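Local structure of SM80.1 Vicilin (Solanum melongena, 5VF5) at residues G225-A230 with A244-N249; V268-G273 with F337-F342. The protein is a 7S vicilin of eggplant, a two-cupin protein that binds copper and, like other vicilins, probably serves as a seed storage protein. One frame throughout, in Å; residues are numbered along the deposited sequence.

Contact 1: residues G225-A230 with A244-N249; sequences GQFIEA and AVAFMN
Strands 225-230 and 244-249 pair antiparallel in the second cupin domain, with Q226 set opposite N249 and A230 opposite V245. Three hydrogen-bonded pairs, each closed by two N-H...O bonds, carry the ladder; in the middle one F247 N reaches I228 O at 2.8 Å, nearly along the C=O axis. Between them, the non-hydrogen-bonded pairs bring alpha carbons against carbonyls, as where F227 CA lies 3.4 Å from F247 O.

The hydrogen-bonded pair Q226-N249 adds a side-chain rung. The amides of Q226 and N249 lie side by side, their planes 29° apart, and N249 ND2 gives a hydrogen to Q226 OE1 at 3.0 Å, with the acceptor 9° out of the N249 amide plane. Q226 is bent at chi2 (87°), which turns CD toward N249, while N249 OD1 is bonded to N336 ND2. This sheet is one wall of the cupin beta-barrel, and strand 243-250 runs between 225-230 and 337-344 in it.

On the face that bears F227, ring atoms CE1 and CZ touch the methyl of A246 obliquely, CE1 3.7 Å from A246 CB, and the CD1 edge meets M248 CB. E229 stretches alongside A244 and A246, its OE1 salt-bridged to R266. On the other face, F247 turns its ring edge to its partner strand, with CD1 3.7 Å from I228 O in the ring plane, and packs with V245 against V74 of strand 69-77.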
# COMPACT_ATOMS: atom_id res chain seq x y z
N GLY A 225 -12.68 16.06 -4.59
CA GLY A 225 -11.74 14.95 -4.50
C GLY A 225 -11.34 14.36 -5.81
O GLY A 225 -11.85 14.76 -6.85
N GLN A 226 -10.37 13.43 -5.75
CA GLN A 226 -9.75 12.86 -6.93
C GLN A 226 -9.49 11.36 -6.71
O GLN A 226 -9.06 10.99 -5.61
CB GLN A 226 -8.42 13.58 -7.18
CG GLN A 226 -8.53 15.10 -7.35
CD GLN A 226 -8.48 15.86 -6.03
OE1 GLN A 226 -7.70 15.53 -5.16
NE2 GLN A 226 -9.34 16.87 -5.89
N PHE A 227 -9.70 10.55 -7.73
CA PHE A 227 -9.29 9.15 -7.72
C PHE A 227 -8.52 8.87 -8.98
O PHE A 227 -9.02 9.14 -10.08
CB PHE A 227 -10.52 8.26 -7.68
CG PHE A 227 -10.20 6.82 -7.64
CD1 PHE A 227 -9.99 6.18 -6.43
CD2 PHE A 227 -10.14 6.07 -8.80
CE1 PHE A 227 -9.68 4.83 -6.41
CE2 PHE A 227 -9.83 4.73 -8.79
CZ PHE A 227 -9.62 4.09 -7.57
N ILE A 228 -7.33 8.29 -8.86
CA ILE A 228 -6.70 7.69 -10.03
C ILE A 228 -6.02 6.41 -9.65
O ILE A 228 -5.66 6.21 -8.46
CB ILE A 228 -5.79 8.61 -10.79
CG1 ILE A 228 -5.53 8.10 -12.26
CG2 ILE A 228 -4.50 8.81 -10.01
CD1 ILE A 228 -4.75 9.06 -13.14
N GLU A 229 -5.95 5.52 -10.62
CA GLU A 229 -5.48 4.21 -10.37
C GLU A 229 -4.59 3.71 -11.48
O GLU A 229 -4.83 3.96 -12.66
CB GLU A 229 -6.72 3.34 -10.27
CG GLU A 229 -6.51 1.89 -10.21
CD GLU A 229 -7.82 1.18 -10.12
OE1 GLU A 229 -8.27 1.04 -9.01
OE2 GLU A 229 -8.39 0.78 -11.16
N ALA A 230 -3.57 2.98 -11.07
CA ALA A 230 -2.75 2.18 -11.94
C ALA A 230 -3.32 0.76 -11.92
O ALA A 230 -3.22 0.07 -10.90
CB ALA A 230 -1.31 2.21 -11.46
N ALA A 244 -3.66 -3.57 -8.34
CA ALA A 244 -3.77 -2.18 -8.70
C ALA A 244 -3.20 -1.32 -7.61
O ALA A 244 -3.15 -1.73 -6.42
CB ALA A 244 -5.20 -1.80 -8.93
N VAL A 245 -2.86 -0.10 -7.96
CA VAL A 245 -2.47 0.91 -6.98
C VAL A 245 -3.35 2.12 -7.20
O VAL A 245 -3.33 2.71 -8.28
CB VAL A 245 -0.99 1.33 -7.05
CG1 VAL A 245 -0.70 2.35 -5.99
CG2 VAL A 245 -0.09 0.10 -7.00
N ALA A 246 -4.12 2.49 -6.19
CA ALA A 246 -5.09 3.54 -6.27
C ALA A 246 -4.62 4.67 -5.35
O ALA A 246 -4.12 4.46 -4.24
CB ALA A 246 -6.47 3.06 -5.87
N PHE A 247 -4.86 5.89 -5.80
CA PHE A 247 -4.61 7.10 -5.05
C PHE A 247 -5.92 7.87 -4.92
O PHE A 247 -6.53 8.23 -5.94
CB PHE A 247 -3.59 7.95 -5.80
CG PHE A 247 -2.29 7.24 -6.08
CD1 PHE A 247 -2.14 6.43 -7.19
CD2 PHE A 247 -1.25 7.34 -5.16
CE1 PHE A 247 -0.93 5.79 -7.43
CE2 PHE A 247 -0.01 6.74 -5.41
CZ PHE A 247 0.13 5.92 -6.53
N MET A 248 -6.37 8.09 -3.69
CA MET A 248 -7.62 8.82 -3.48
C MET A 248 -7.32 9.97 -2.56
O MET A 248 -6.72 9.79 -1.51
CB MET A 248 -8.74 7.93 -2.92
CG MET A 248 -10.06 8.65 -2.76
SD MET A 248 -11.43 7.50 -2.62
CE MET A 248 -11.13 7.02 -0.93
N ASN A 249 -7.77 11.15 -2.98
CA ASN A 249 -7.70 12.34 -2.18
C ASN A 249 -9.10 12.92 -2.04
O ASN A 249 -9.81 13.10 -3.03
CB ASN A 249 -6.78 13.39 -2.80
CG ASN A 249 -6.54 14.56 -1.85
OD1 ASN A 249 -6.06 14.38 -0.74
ND2 ASN A 249 -6.98 15.73 -2.23

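Contact 2: residues V268-G273 with F337-F342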
# COMPACT_ATOMS: atom_id res chain seq x y z
N VAL A 268 -6.31 -0.25 2.11
CA VAL A 268 -6.22 1.21 2.06
C VAL A 268 -5.38 1.72 3.19
O VAL A 268 -5.68 1.39 4.34
CB VAL A 268 -7.65 1.80 2.15
CG1 VAL A 268 -7.62 3.32 2.25
CG2 VAL A 268 -8.45 1.30 0.94
N MET A 269 -4.31 2.44 2.92
CA MET A 269 -3.54 3.10 4.03
C MET A 269 -3.53 4.58 3.93
O MET A 269 -3.39 5.22 2.87
CB MET A 269 -2.06 2.73 4.11
CG MET A 269 -1.35 3.34 5.36
SD MET A 269 0.36 2.87 5.51
CE MET A 269 1.04 3.75 4.14
N VAL A 270 -3.78 5.16 5.08
CA VAL A 270 -3.92 6.61 5.18
C VAL A 270 -2.55 7.24 5.18
O VAL A 270 -1.68 6.83 5.93
CB VAL A 270 -4.64 7.03 6.46
CG1 VAL A 270 -4.85 8.53 6.50
CG2 VAL A 270 -5.98 6.31 6.57
N VAL A 271 -2.37 8.20 4.28
CA VAL A 271 -1.12 8.97 4.17
C VAL A 271 -1.21 10.38 4.74
O VAL A 271 -0.19 10.86 5.21
CB VAL A 271 -0.49 8.91 2.79
CG1 VAL A 271 -0.21 7.45 2.45
CG2 VAL A 271 -1.37 9.53 1.76
N GLU A 272 -2.39 11.01 4.67
CA GLU A 272 -2.62 12.38 5.15
C GLU A 272 -4.01 12.49 5.70
O GLU A 272 -4.93 11.94 5.12
CB GLU A 272 -2.48 13.43 4.00
CG GLU A 272 -1.06 13.56 3.47
CD GLU A 272 -0.93 14.35 2.16
OE1 GLU A 272 -1.80 15.18 1.86
OE2 GLU A 272 0.04 14.10 1.42
N GLY A 273 -4.16 13.19 6.84
CA GLY A 273 -5.47 13.53 7.32
C GLY A 273 -6.20 12.46 8.09
O GLY A 273 -5.60 11.47 8.54
N PHE A 337 -7.88 14.40 3.15
CA PHE A 337 -7.70 13.01 3.54
C PHE A 337 -7.18 12.28 2.32
O PHE A 337 -7.87 12.21 1.29
CB PHE A 337 -9.01 12.42 3.99
CG PHE A 337 -8.99 10.93 4.26
CD1 PHE A 337 -8.32 10.42 5.38
CD2 PHE A 337 -9.70 10.02 3.44
CE1 PHE A 337 -8.33 9.08 5.67
CE2 PHE A 337 -9.70 8.68 3.75
CZ PHE A 337 -9.04 8.21 4.88
N ARG A 338 -5.96 11.79 2.41
CA ARG A 338 -5.29 11.10 1.31
C ARG A 338 -4.88 9.69 1.67
O ARG A 338 -4.32 9.42 2.72
CB ARG A 338 -4.03 11.86 0.90
CG ARG A 338 -3.50 11.46 -0.47
CD ARG A 338 -2.28 12.28 -0.91
NE ARG A 338 -2.47 13.74 -0.78
CZ ARG A 338 -2.92 14.56 -1.74
NH1 ARG A 338 -3.28 14.10 -2.95
NH2 ARG A 338 -3.02 15.87 -1.49
N VAL A 339 -5.21 8.78 0.75
CA VAL A 339 -4.94 7.33 0.95
C VAL A 339 -4.27 6.75 -0.27
O VAL A 339 -4.47 7.24 -1.41
CB VAL A 339 -6.21 6.50 1.29
CG1 VAL A 339 -6.90 7.09 2.49
CG2 VAL A 339 -7.16 6.42 0.11
N VAL A 340 -3.53 5.67 -0.06
CA VAL A 340 -3.07 4.81 -1.12
C VAL A 340 -3.73 3.49 -0.88
O VAL A 340 -3.75 2.99 0.25
CB VAL A 340 -1.55 4.59 -1.07
CG1 VAL A 340 -1.10 3.59 -2.13
CG2 VAL A 340 -0.89 5.92 -1.24
N GLY A 341 -4.34 2.94 -1.91
CA GLY A 341 -5.00 1.63 -1.81
C GLY A 341 -4.34 0.60 -2.73
O GLY A 341 -4.09 0.87 -3.92
N PHE A 342 -4.01 -0.54 -2.21
CA PHE A 342 -3.65 -1.66 -3.04
C PHE A 342 -4.88 -2.47 -3.35
O PHE A 342 -5.62 -2.86 -2.45
CB PHE A 342 -2.62 -2.54 -2.32
CG PHE A 342 -1.28 -1.92 -2.17
CD1 PHE A 342 -0.52 -1.66 -3.31
CD2 PHE A 342 -0.73 -1.62 -0.94
CE1 PHE A 342 0.74 -1.11 -3.23
CE2 PHE A 342 0.53 -1.07 -0.83
CZ PHE A 342 1.28 -0.79 -1.97
O HOH W 1 -2.07 17.61 0.71
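Backbone bonds join strand 268-272 to strand 337-342, antiparallel. M269 and V340 form a regular two-bond pair, but R338 O takes two donors, V271 N at 2.8 Å and E272 N at 3.2 Å, while R338 N returns a bond to E272 O.

The salt bridge between E272 and R338 lies beside that double acceptor. The two side chains run side by side, and R338 NE sends a nearly straight bond (175°) to E272 OE1 at 3.1 Å. The carboxylate oxygen sits in the guanidinium plane, yet NE reaches it from above the carboxylate plane, the two planes being 64° apart. A water bridges OE1 and R338 NH2, and OE1 also accepts from N336 ND2.

Apolar contacts flank the backbone. V270 and the F337 side chain cross at about a right angle, with V270 CG1 3.6 Å from F337 CE1. V268 CG1 meets V339 CB at 3.6 Å. With V271 CG1 anti to the carbonyl carbon (chi1 -59°), CG2 stands between backbone N and carbonyl carbon and packs on the aliphatic stem of R338, 3.6 Å from its CB; CG1 touches V340 CG2.

Two residues, V271 and E272, thus face the single R338, shifting the register by one: a classic beta bulge in a strand of the cupin barrel.

Contacts 1 and 2 are two steps across one antiparallel sheet of the second cupin domain, with the pairing of 337-344 and 243-250 between them and their centres about 10 Å apart. That intervening seam is itself bonded: A246 N lies 2.8 Å from G341 O, and M248 O 2.9 Å from V339 N. Both contacts are largely buried. Contact 1 keeps an unbroken register and its cross-strand polar side-chain bond is an uncharged amide pair; contact 2 shifts its register at a bulge and has a water-bridged salt bridge. These polar ends gather at the same place, where N249 OD1 packs against the R338 guanidinium and N336 bonds to both N249 and E272.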